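Local coordinates for protein peptidoglycan D,D-transpeptidase MrdA (Pseudomonas aeruginosa, PDB 7KIS) that probably catalyses cross-linking of the peptidoglycan cell wall as a penicillin-binding transpeptidase, the target held here in complex with a diazabicyclooctane inhibitor, at residues Y364-R369 with S384-F389; V349-Y354 with Y370-V375. All coordinates share one frame; numbering follows the deposited sequence.

Interaction 1. Residues Y364-R369 with S384-F389; sequences YRNWNR and SNDTYF. With C9D ((2S,5R)-1-formyl-N'-[(3R)-pyrrolidine-3-carbonyl]-5-[(sulfooxy)amino]piperidine-2-carbohydrazide), chain C.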
ATOM      1  N   TYR A 364      -3.206 -31.051  -1.356  1.00 40.86           N
ATOM      2  CA  TYR A 364      -3.265 -29.604  -1.549  1.00 36.54           C
ATOM      3  C   TYR A 364      -2.775 -29.299  -2.959  1.00 42.98           C
ATOM      4  O   TYR A 364      -1.580 -29.413  -3.245  1.00 45.99           O
ATOM      5  CB  TYR A 364      -2.424 -28.879  -0.501  1.00 36.79           C
ATOM      6  CG  TYR A 364      -2.878 -29.134   0.915  1.00 41.16           C
ATOM      7  CD1 TYR A 364      -2.503 -30.291   1.586  1.00 37.44           C
ATOM      8  CD2 TYR A 364      -3.688 -28.223   1.580  1.00 36.55           C
ATOM      9  CE1 TYR A 364      -2.920 -30.532   2.877  1.00 38.09           C
ATOM     10  CE2 TYR A 364      -4.108 -28.457   2.875  1.00 45.36           C
ATOM     11  CZ  TYR A 364      -3.721 -29.613   3.518  1.00 49.63           C
ATOM     12  OH  TYR A 364      -4.136 -29.856   4.806  1.00 53.21           O
ATOM     13  N   ARG A 365      -3.696 -28.914  -3.836  1.00 37.51           N
ATOM     14  CA  ARG A 365      -3.455 -28.970  -5.269  1.00 37.55           C
ATOM     15  C   ARG A 365      -2.837 -27.680  -5.793  1.00 36.07           C
ATOM     16  O   ARG A 365      -3.077 -26.590  -5.267  1.00 39.50           O
ATOM     17  CB  ARG A 365      -4.760 -29.273  -6.007  1.00 35.90           C
ATOM     18  CG  ARG A 365      -5.420 -30.543  -5.506  1.00 40.00           C
ATOM     19  CD  ARG A 365      -6.683 -30.893  -6.268  1.00 40.29           C
ATOM     20  NE  ARG A 365      -7.045 -32.292  -6.054  1.00 47.40           N
ATOM     21  CZ  ARG A 365      -6.500 -33.313  -6.708  1.00 44.80           C
ATOM     22  NH1 ARG A 365      -6.885 -34.556  -6.447  1.00 42.61           N
ATOM     23  NH2 ARG A 365      -5.571 -33.095  -7.629  1.00 58.85           N
ATOM     24  N   ASN A 366      -2.025 -27.823  -6.836  1.00 40.40           N
ATOM     25  CA  ASN A 366      -1.371 -26.707  -7.500  1.00 34.64           C
ATOM     26  C   ASN A 366      -2.336 -26.046  -8.479  1.00 41.53           C
ATOM     27  O   ASN A 366      -3.290 -26.664  -8.959  1.00 41.12           O
ATOM     28  CB  ASN A 366      -0.114 -27.189  -8.228  1.00 34.58           C
ATOM     29  CG  ASN A 366       0.845 -26.061  -8.566  1.00 41.09           C
ATOM     30  OD1 ASN A 366       0.964 -25.085  -7.828  1.00 39.51           O
ATOM     31  ND2 ASN A 366       1.545 -26.199  -9.688  1.00 35.14           N
ATOM     32  N   TRP A 367      -2.084 -24.766  -8.773  1.00 36.46           N
ATOM     33  CA  TRP A 367      -2.921 -24.075  -9.747  1.00 34.60           C
ATOM     34  C   TRP A 367      -2.802 -24.690 -11.134  1.00 38.51           C
ATOM     35  O   TRP A 367      -3.728 -24.556 -11.942  1.00 38.40           O
ATOM     36  CB  TRP A 367      -2.569 -22.584  -9.799  1.00 33.70           C
ATOM     37  CG  TRP A 367      -1.293 -22.272 -10.530  1.00 37.35           C
ATOM     38  CD1 TRP A 367      -0.050 -22.126  -9.985  1.00 38.77           C
ATOM     39  CD2 TRP A 367      -1.137 -22.062 -11.941  1.00 31.79           C
ATOM     40  NE1 TRP A 367       0.869 -21.842 -10.967  1.00 30.82           N
ATOM     41  CE2 TRP A 367       0.227 -21.799 -12.176  1.00 32.64           C
ATOM     42  CE3 TRP A 367      -2.019 -22.077 -13.026  1.00 25.32           C
ATOM     43  CZ2 TRP A 367       0.730 -21.551 -13.453  1.00 26.48           C
ATOM     44  CZ3 TRP A 367      -1.517 -21.830 -14.292  1.00 35.70           C
ATOM     45  CH2 TRP A 367      -0.156 -21.570 -14.495  1.00 34.36           C
ATOM     46  N   ASN A 368      -1.696 -25.371 -11.423  1.00 36.63           N
ATOM     47  CA  ASN A 368      -1.571 -26.195 -12.618  1.00 42.43           C
ATOM     48  C   ASN A 368      -1.718 -27.652 -12.199  1.00 38.73           C
ATOM     49  O   ASN A 368      -0.842 -28.204 -11.525  1.00 34.49           O
ATOM     50  CB  ASN A 368      -0.235 -25.953 -13.317  1.00 42.53           C
ATOM     51  CG  ASN A 368      -0.053 -26.824 -14.545  1.00 46.37           C
ATOM     52  OD1 ASN A 368      -1.025 -27.197 -15.204  1.00 48.60           O
ATOM     53  ND2 ASN A 368       1.195 -27.152 -14.859  1.00 45.32           N
ATOM     54  N   ARG A 369      -2.833 -28.268 -12.600  1.00 41.95           N
ATOM     55  CA  ARG A 369      -3.191 -29.596 -12.111  1.00 37.73           C
ATOM     56  C   ARG A 369      -2.115 -30.629 -12.421  1.00 45.19           C
ATOM     57  O   ARG A 369      -1.890 -31.547 -11.622  1.00 47.93           O
ATOM     58  CB  ARG A 369      -4.541 -30.023 -12.683  1.00 43.89           C
ATOM     59  CG  ARG A 369      -5.694 -29.880 -11.690  1.00 45.91           C
ATOM     60  CD  ARG A 369      -5.622 -28.546 -10.952  1.00 48.47           C
ATOM     61  NE  ARG A 369      -6.697 -28.373  -9.979  1.00 52.76           N
ATOM     62  CZ  ARG A 369      -6.911 -27.252  -9.296  1.00 53.21           C
ATOM     63  NH1 ARG A 369      -6.121 -26.202  -9.479  1.00 44.88           N
ATOM     64  NH2 ARG A 369      -7.913 -27.179  -8.430  1.00 60.14           N
ATOM     65  N   SER A 384       5.063 -19.219  -9.984  1.00 29.01           N
ATOM     66  CA  SER A 384       4.216 -19.219  -8.793  1.00 30.04           C
ATOM     67  C   SER A 384       3.648 -20.612  -8.521  1.00 32.72           C
ATOM     68  O   SER A 384       2.438 -20.843  -8.537  1.00 35.37           O
ATOM     69  CB  SER A 384       3.097 -18.189  -8.929  1.00 21.10           C
ATOM     70  OG  SER A 384       2.369 -18.076  -7.716  1.00 23.87           O
ATOM     71  N   ASN A 385       4.554 -21.541  -8.238  1.00 31.17           N
ATOM     72  CA  ASN A 385       4.156 -22.899  -7.905  1.00 30.10           C
ATOM     73  C   ASN A 385       3.657 -22.947  -6.466  1.00 33.36           C
ATOM     74  O   ASN A 385       4.286 -22.388  -5.563  1.00 34.51           O
ATOM     75  CB  ASN A 385       5.330 -23.858  -8.105  1.00 32.23           C
ATOM     76  CG  ASN A 385       4.914 -25.315  -8.017  1.00 37.02           C
ATOM     77  OD1 ASN A 385       4.885 -25.896  -6.931  1.00 29.36           O
ATOM     78  ND2 ASN A 385       4.585 -25.912  -9.159  1.00 38.58           N
ATOM     79  N   ASP A 386       2.523 -23.613  -6.249  1.00 35.19           N
ATOM     80  CA  ASP A 386       1.963 -23.675  -4.904  1.00 26.80           C
ATOM     81  C   ASP A 386       2.586 -24.788  -4.073  1.00 27.29           C
ATOM     82  O   ASP A 386       2.745 -24.629  -2.858  1.00 32.76           O
ATOM     83  CB  ASP A 386       0.444 -23.850  -4.965  1.00 31.93           C
ATOM     84  CG  ASP A 386      -0.250 -22.704  -5.680  1.00 29.70           C
ATOM     85  OD1 ASP A 386       0.080 -21.536  -5.391  1.00 32.24           O
ATOM     86  OD2 ASP A 386      -1.120 -22.971  -6.534  1.00 34.69           O
ATOM     87  N   THR A 387       2.941 -25.912  -4.700  1.00 31.61           N
ATOM     88  CA  THR A 387       3.490 -27.038  -3.949  1.00 33.02           C
ATOM     89  C   THR A 387       4.834 -26.686  -3.324  1.00 31.19           C
ATOM     90  O   THR A 387       5.144 -27.135  -2.214  1.00 34.33           O
ATOM     91  CB  THR A 387       3.620 -28.263  -4.855  1.00 29.70           C
ATOM     92  OG1 THR A 387       4.469 -27.951  -5.965  1.00 39.34           O
ATOM     93  CG2 THR A 387       2.254 -28.681  -5.370  1.00 28.41           C
ATOM     94  N   TYR A 388       5.650 -25.892  -4.025  1.00 35.66           N
ATOM     95  CA  TYR A 388       6.926 -25.457  -3.465  1.00 35.57           C
ATOM     96  C   TYR A 388       6.722 -24.700  -2.160  1.00 32.00           C
ATOM     97  O   TYR A 388       7.448 -24.922  -1.183  1.00 31.15           O
ATOM     98  CB  TYR A 388       7.673 -24.591  -4.480  1.00 28.53           C
ATOM     99  CG  TYR A 388       9.019 -24.067  -4.013  1.00 25.93           C
ATOM    100  CD1 TYR A 388       9.111 -22.923  -3.226  1.00 31.26           C
ATOM    101  CD2 TYR A 388      10.198 -24.699  -4.383  1.00 28.54           C
ATOM    102  CE1 TYR A 388      10.335 -22.437  -2.808  1.00 31.91           C
ATOM    103  CE2 TYR A 388      11.427 -24.219  -3.970  1.00 30.33           C
ATOM    104  CZ  TYR A 388      11.489 -23.088  -3.183  1.00 35.42           C
ATOM    105  OH  TYR A 388      12.711 -22.606  -2.768  1.00 41.34           O
ATOM    106  N   PHE A 389       5.741 -23.799  -2.125  1.00 30.13           N
ATOM    107  CA  PHE A 389       5.474 -23.032  -0.917  1.00 37.47           C
ATOM    108  C   PHE A 389       4.571 -23.780   0.054  1.00 35.42           C
ATOM    109  O   PHE A 389       4.594 -23.480   1.253  1.00 36.13           O
ATOM    110  CB  PHE A 389       4.876 -21.673  -1.288  1.00 28.92           C
ATOM    111  CG  PHE A 389       5.800 -20.821  -2.113  1.00 29.19           C
ATOM    112  CD1 PHE A 389       5.793 -20.907  -3.494  1.00 27.32           C
ATOM    113  CD2 PHE A 389       6.690 -19.951  -1.507  1.00 26.88           C
ATOM    114  CE1 PHE A 389       6.647 -20.134  -4.259  1.00 26.32           C
ATOM    115  CE2 PHE A 389       7.546 -19.176  -2.266  1.00 28.29           C
ATOM    116  CZ  PHE A 389       7.524 -19.267  -3.644  1.00 30.76           C
TER
HETATM  117  OAF C9D C 701      -1.226 -13.735 -12.384  1.00 62.07           O
HETATM  118  SAY C9D C 701      -1.428 -15.219 -12.128  1.00 68.73           S
HETATM  119  OAD C9D C 701      -2.778 -15.672 -12.641  1.00 59.99           O
HETATM  120  OAE C9D C 701      -0.299 -15.822 -12.934  1.00 50.66           O
HETATM  121  OAR C9D C 701      -1.267 -15.583 -10.478  1.00 42.22           O
HETATM  122  NAQ C9D C 701      -0.619 -16.861 -10.366  1.00 50.29           N
HETATM  123  CAU C9D C 701      -1.581 -17.893  -9.801  1.00 40.47           C
HETATM  124  CAJ C9D C 701      -2.951 -17.327  -9.794  1.00 45.30           C
HETATM  125  CB  C9D C 701      -3.927 -18.186  -9.092  1.00 36.09           C
HETATM  126  CAM C9D C 701      -1.101 -18.336  -8.418  1.00 38.86           C
HETATM  127  N   C9D C 701      -2.115 -18.115  -7.318  1.00 38.36           N
HETATM  128  CAG C9D C 701      -1.792 -17.179  -6.240  1.00 38.94           C
HETATM  129  OAA C9D C 701      -2.655 -16.519  -5.752  1.00 47.26           O
HETATM  130  CA  C9D C 701      -3.574 -18.374  -7.619  1.00 33.78           C
HETATM  131  C   C9D C 701      -3.947 -19.794  -7.229  1.00 30.33           C
HETATM  132  O   C9D C 701      -5.039 -20.186  -7.459  1.00 34.86           O
HETATM  133  NAP C9D C 701      -2.970 -20.698  -6.576  1.00 34.61           N
HETATM  134  NAO C9D C 701      -3.415 -22.009  -6.255  1.00 36.23           N
HETATM  135  CAS C9D C 701      -4.491 -22.196  -5.281  1.00 43.70           C
HETATM  136  OAB C9D C 701      -4.990 -21.261  -4.745  1.00 45.36           O
HETATM  137  CAV C9D C 701      -4.993 -23.655  -4.952  1.00 39.57           C
HETATM  138  CAI C9D C 701      -5.140 -24.428  -6.310  1.00 35.65           C
HETATM  139  CAH C9D C 701      -6.701 -24.522  -6.571  1.00 43.36           C
HETATM  140  NAN C9D C 701      -7.250 -24.480  -5.341  1.00 58.62           N
HETATM  141  CAL C9D C 701      -6.240 -23.581  -4.409  1.00 48.60           C
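Asp-386 is held to the 364-369 segment by two hydrogen bonds, one through Asn-366 and one through Trp-367. Asp-386 N donates to Asn-366 OD1 at 2.7 Å, nearly straight at 159°, with the donor tilted from the carbonyl plane; Asn-366 CG lies anti to its backbone N (chi1 -162°), and the amide stands steeply across the carboxylate of Asp-386. In the second bond Trp-367 N reaches the anti side of Asp-386 OD2 at 3.0 Å, close to the carboxylate plane. The same OD2 lies against NAO of the inhibitor C9D in a weak bond of doubtful, very short and bent geometry, while OD1 is paired with Lys-330 in a salt bridge. Ser-384, Asn-385 and Asp-386 occupy the place of the SxN motif of penicillin-binding transpeptidases, here with Asp third. Ser-384 ends the preceding helix in a Schellman motif, and its OG is hydrogen-bonded to Lys-330 beside Ser-327, the predicted acylated serine. Asn-385 is the N-cap of helix 386-396: its OD1 accepts from Tyr-388 N at 3.0 Å. Its ND2 lies 3.1 Å from Asn-366 ND2, two donors that cannot bond; Asn-385 ND2 donates instead to Asp-351 and Asp-372. Trp-367 NE1 donates to Arg-383 O. C9D CAU lies over one face of the indole, and Asp-386 OD2 is at its edge. Arg-369 NH1 borders the inhibitor's pyrrolidine, 3.4 Å from C9D CAH.

Interaction 2. Residues V349-Y354 with Y370-V375; sequences VFDPGY and YGDGWV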
ATOM      1  N   VAL A 349      12.237 -29.414  -5.423  1.00 33.52           N
ATOM      2  CA  VAL A 349      11.005 -30.055  -4.973  1.00 36.19           C
ATOM      3  C   VAL A 349      10.253 -30.505  -6.218  1.00 32.59           C
ATOM      4  O   VAL A 349       9.981 -29.690  -7.106  1.00 42.70           O
ATOM      5  CB  VAL A 349      10.128 -29.116  -4.124  1.00 34.42           C
ATOM      6  CG1 VAL A 349       8.692 -29.617  -4.085  1.00 29.44           C
ATOM      7  CG2 VAL A 349      10.688 -28.987  -2.715  1.00 39.13           C
ATOM      8  N   PHE A 350       9.923 -31.793  -6.296  1.00 30.12           N
ATOM      9  CA  PHE A 350       9.146 -32.293  -7.420  1.00 31.56           C
ATOM     10  C   PHE A 350       7.677 -31.936  -7.248  1.00 38.21           C
ATOM     11  O   PHE A 350       7.085 -32.191  -6.195  1.00 39.47           O
ATOM     12  CB  PHE A 350       9.293 -33.807  -7.570  1.00 32.51           C
ATOM     13  CG  PHE A 350       8.742 -34.338  -8.863  1.00 27.85           C
ATOM     14  CD1 PHE A 350       9.431 -34.154 -10.052  1.00 31.81           C
ATOM     15  CD2 PHE A 350       7.529 -35.004  -8.894  1.00 24.22           C
ATOM     16  CE1 PHE A 350       8.925 -34.634 -11.245  1.00 31.57           C
ATOM     17  CE2 PHE A 350       7.018 -35.486 -10.085  1.00 26.11           C
ATOM     18  CZ  PHE A 350       7.718 -35.300 -11.261  1.00 27.92           C
ATOM     19  N   ASP A 351       7.096 -31.338  -8.285  1.00 39.22           N
ATOM     20  CA  ASP A 351       5.700 -30.913  -8.262  1.00 38.22           C
ATOM     21  C   ASP A 351       4.869 -31.858  -9.120  1.00 35.52           C
ATOM     22  O   ASP A 351       4.848 -31.722 -10.353  1.00 34.44           O
ATOM     23  CB  ASP A 351       5.573 -29.472  -8.766  1.00 34.41           C
ATOM     24  CG  ASP A 351       4.133 -29.059  -9.004  1.00 40.36           C
ATOM     25  OD1 ASP A 351       3.241 -29.534  -8.270  1.00 40.85           O
ATOM     26  OD2 ASP A 351       3.895 -28.252  -9.927  1.00 42.31           O
ATOM     27  N   PRO A 352       4.182 -32.836  -8.528  1.00 34.62           N
ATOM     28  CA  PRO A 352       3.264 -33.685  -9.294  1.00 31.25           C
ATOM     29  C   PRO A 352       1.899 -33.064  -9.540  1.00 32.63           C
ATOM     30  O   PRO A 352       1.021 -33.743 -10.078  1.00 36.36           O
ATOM     31  CB  PRO A 352       3.141 -34.926  -8.399  1.00 35.45           C
ATOM     32  CG  PRO A 352       3.278 -34.386  -7.018  1.00 38.10           C
ATOM     33  CD  PRO A 352       4.228 -33.215  -7.104  1.00 38.66           C
ATOM     34  N   GLY A 353       1.702 -31.805  -9.158  1.00 35.08           N
ATOM     35  CA  GLY A 353       0.412 -31.159  -9.250  1.00 42.00           C
ATOM     36  C   GLY A 353      -0.333 -31.053  -7.939  1.00 39.45           C
ATOM     37  O   GLY A 353      -1.474 -30.573  -7.933  1.00 43.61           O
ATOM     38  N   TYR A 354       0.274 -31.476  -6.833  1.00 36.33           N
ATOM     39  CA  TYR A 354      -0.375 -31.478  -5.529  1.00 40.06           C
ATOM     40  C   TYR A 354       0.700 -31.656  -4.465  1.00 40.44           C
ATOM     41  O   TYR A 354       1.850 -31.988  -4.766  1.00 34.31           O
ATOM     42  CB  TYR A 354      -1.425 -32.587  -5.427  1.00 36.50           C
ATOM     43  CG  TYR A 354      -0.905 -33.944  -5.850  1.00 39.32           C
ATOM     44  CD1 TYR A 354      -1.075 -34.401  -7.151  1.00 40.22           C
ATOM     45  CD2 TYR A 354      -0.236 -34.766  -4.951  1.00 38.56           C
ATOM     46  CE1 TYR A 354      -0.597 -35.637  -7.543  1.00 39.95           C
ATOM     47  CE2 TYR A 354       0.247 -36.003  -5.334  1.00 39.18           C
ATOM     48  CZ  TYR A 354       0.063 -36.434  -6.631  1.00 40.00           C
ATOM     49  OH  TYR A 354       0.539 -37.665  -7.017  1.00 35.32           O
ATOM     50  N   TYR A 370      -1.439 -30.503 -13.559  1.00 46.86           N
ATOM     51  CA  TYR A 370      -0.536 -31.546 -14.023  1.00 38.23           C
ATOM     52  C   TYR A 370       0.895 -31.358 -13.535  1.00 39.49           C
ATOM     53  O   TYR A 370       1.752 -32.192 -13.846  1.00 42.36           O
ATOM     54  CB  TYR A 370      -0.540 -31.600 -15.554  1.00 43.59           C
ATOM     55  CG  TYR A 370      -1.916 -31.540 -16.181  1.00 56.49           C
ATOM     56  CD1 TYR A 370      -2.200 -30.626 -17.189  1.00 69.24           C
ATOM     57  CD2 TYR A 370      -2.927 -32.402 -15.775  1.00 61.21           C
ATOM     58  CE1 TYR A 370      -3.455 -30.569 -17.768  1.00 68.28           C
ATOM     59  CE2 TYR A 370      -4.184 -32.353 -16.349  1.00 60.98           C
ATOM     60  CZ  TYR A 370      -4.442 -31.436 -17.344  1.00 68.76           C
ATOM     61  OH  TYR A 370      -5.691 -31.388 -17.915  1.00 77.15           O
ATOM     62  N   GLY A 371       1.179 -30.290 -12.800  1.00 39.67           N
ATOM     63  CA  GLY A 371       2.461 -30.139 -12.148  1.00 30.71           C
ATOM     64  C   GLY A 371       3.485 -29.419 -13.008  1.00 36.31           C
ATOM     65  O   GLY A 371       3.373 -29.333 -14.230  1.00 42.10           O
ATOM     66  N   ASP A 372       4.511 -28.900 -12.339  1.00 36.11           N
ATOM     67  CA  ASP A 372       5.615 -28.226 -13.007  1.00 36.44           C
ATOM     68  C   ASP A 372       6.899 -29.041 -12.983  1.00 40.96           C
ATOM     69  O   ASP A 372       7.932 -28.558 -13.459  1.00 48.28           O
ATOM     70  CB  ASP A 372       5.860 -26.851 -12.375  1.00 34.63           C
ATOM     71  CG  ASP A 372       4.928 -25.788 -12.921  1.00 46.14           C
ATOM     72  OD1 ASP A 372       4.820 -25.668 -14.160  1.00 56.75           O
ATOM     73  OD2 ASP A 372       4.299 -25.072 -12.112  1.00 41.54           O
ATOM     74  N   GLY A 373       6.865 -30.256 -12.439  1.00 35.82           N
ATOM     75  CA  GLY A 373       8.074 -31.050 -12.334  1.00 37.32           C
ATOM     76  C   GLY A 373       8.939 -30.591 -11.172  1.00 32.85           C
ATOM     77  O   GLY A 373       8.449 -30.112 -10.149  1.00 36.76           O
ATOM     78  N   TRP A 374      10.250 -30.744 -11.339  1.00 34.71           N
ATOM     79  CA  TRP A 374      11.185 -30.259 -10.335  1.00 36.58           C
ATOM     80  C   TRP A 374      11.220 -28.737 -10.369  1.00 33.47           C
ATOM     81  O   TRP A 374      11.421 -28.134 -11.428  1.00 42.12           O
ATOM     82  CB  TRP A 374      12.581 -30.826 -10.584  1.00 40.86           C
ATOM     83  CG  TRP A 374      12.657 -32.319 -10.484  1.00 37.48           C
ATOM     84  CD1 TRP A 374      12.734 -33.205 -11.517  1.00 33.41           C
ATOM     85  CD2 TRP A 374      12.668 -33.100  -9.283  1.00 34.57           C
ATOM     86  NE1 TRP A 374      12.789 -34.489 -11.035  1.00 35.88           N
ATOM     87  CE2 TRP A 374      12.752 -34.453  -9.665  1.00 36.72           C
ATOM     88  CE3 TRP A 374      12.610 -32.789  -7.922  1.00 39.07           C
ATOM     89  CZ2 TRP A 374      12.782 -35.492  -8.738  1.00 42.42           C
ATOM     90  CZ3 TRP A 374      12.648 -33.821  -7.001  1.00 34.16           C
ATOM     91  CH2 TRP A 374      12.728 -35.156  -7.414  1.00 33.07           C
ATOM     92  N   VAL A 375      11.025 -28.111  -9.212  1.00 33.27           N
ATOM     93  CA  VAL A 375      11.034 -26.658  -9.104  1.00 46.02           C
ATOM     94  C   VAL A 375      12.011 -26.249  -8.011  1.00 44.60           C
ATOM     95  O   VAL A 375      12.139 -26.926  -6.984  1.00 35.00           O
ATOM     96  CB  VAL A 375       9.622 -26.087  -8.828  1.00 37.38           C
ATOM     97  CG1 VAL A 375       8.626 -26.593  -9.864  1.00 35.11           C
ATOM     98  CG2 VAL A 375       9.152 -26.433  -7.424  1.00 35.74           C
TER
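Val-349 to Asp-351 runs antiparallel to Gly-373 to Val-375, with Val-349/Val-375 and Asp-351/Gly-373 as hydrogen-bonded pairs and Phe-350/Trp-374 as the non-hydrogen-bonded pair. The Val pair exchanges two bonds, Val-375 N to Val-349 O being 2.8 Å; those of the next pair are unequal, Asp-351 N to Gly-373 O at 2.6 Å and Gly-373 N to Asp-351 O at 3.3 Å. On one face Phe-350 turns its edge to the indole of Trp-374, planes 64° apart. Phe-350 CD1 sits over the indole 3.4 Å from Trp-374 CE2, and Phe-350 CB makes a CH-pi contact 3.5 Å from the six-membered-ring centroid. On the other face Asp-351 has CG anti to its backbone N (chi1 170°). Its OD2 accepts from Asp-372 N at 2.6 Å and its OD1 from Gly-353 N at 2.9 Å, an Asx turn, both donors lying above the carboxylate plane. Gly-371 CA, at positive phi (91°), makes a CA-H...O contact with Asp-351 O at 3.4 Å. Asp-372 OD2 and Asp-351 OD2 both accept from Asn-385 ND2. Gly-353 leads into strand 354-355 and Val-375 to helix 377-382, while Val-349 and Val-375 pack on Asp-391 and Tyr-388 of helix 386-396.

In the fold
The four segments alternate along the chain, in the order 349-354, 364-369, 370-375 and 384-389, so interactions 1 and 2 interlock within the transpeptidase domain, their centres about 8 Å apart. Segments 349-354 and 364-369 are joined by the antiparallel pair of strands 354-355 and 364-365, which Asn-366 N extends with a probable hydrogen bond to Gly-353 O (3.0 Å). Segment 370-375 precedes helix 377-382; 384-389 opens helix 386-396. Interaction 1 lines the inhibitor pocket; interaction 2 is a second shell behind it, meeting it at that bond, at Asn-385 and where Thr-387 packs on Tyr-354. Asp-351 and Asp-372 thus hold the side chain of Asn-385, the N-cap residue between pocket residues Ser-384 and Asp-386.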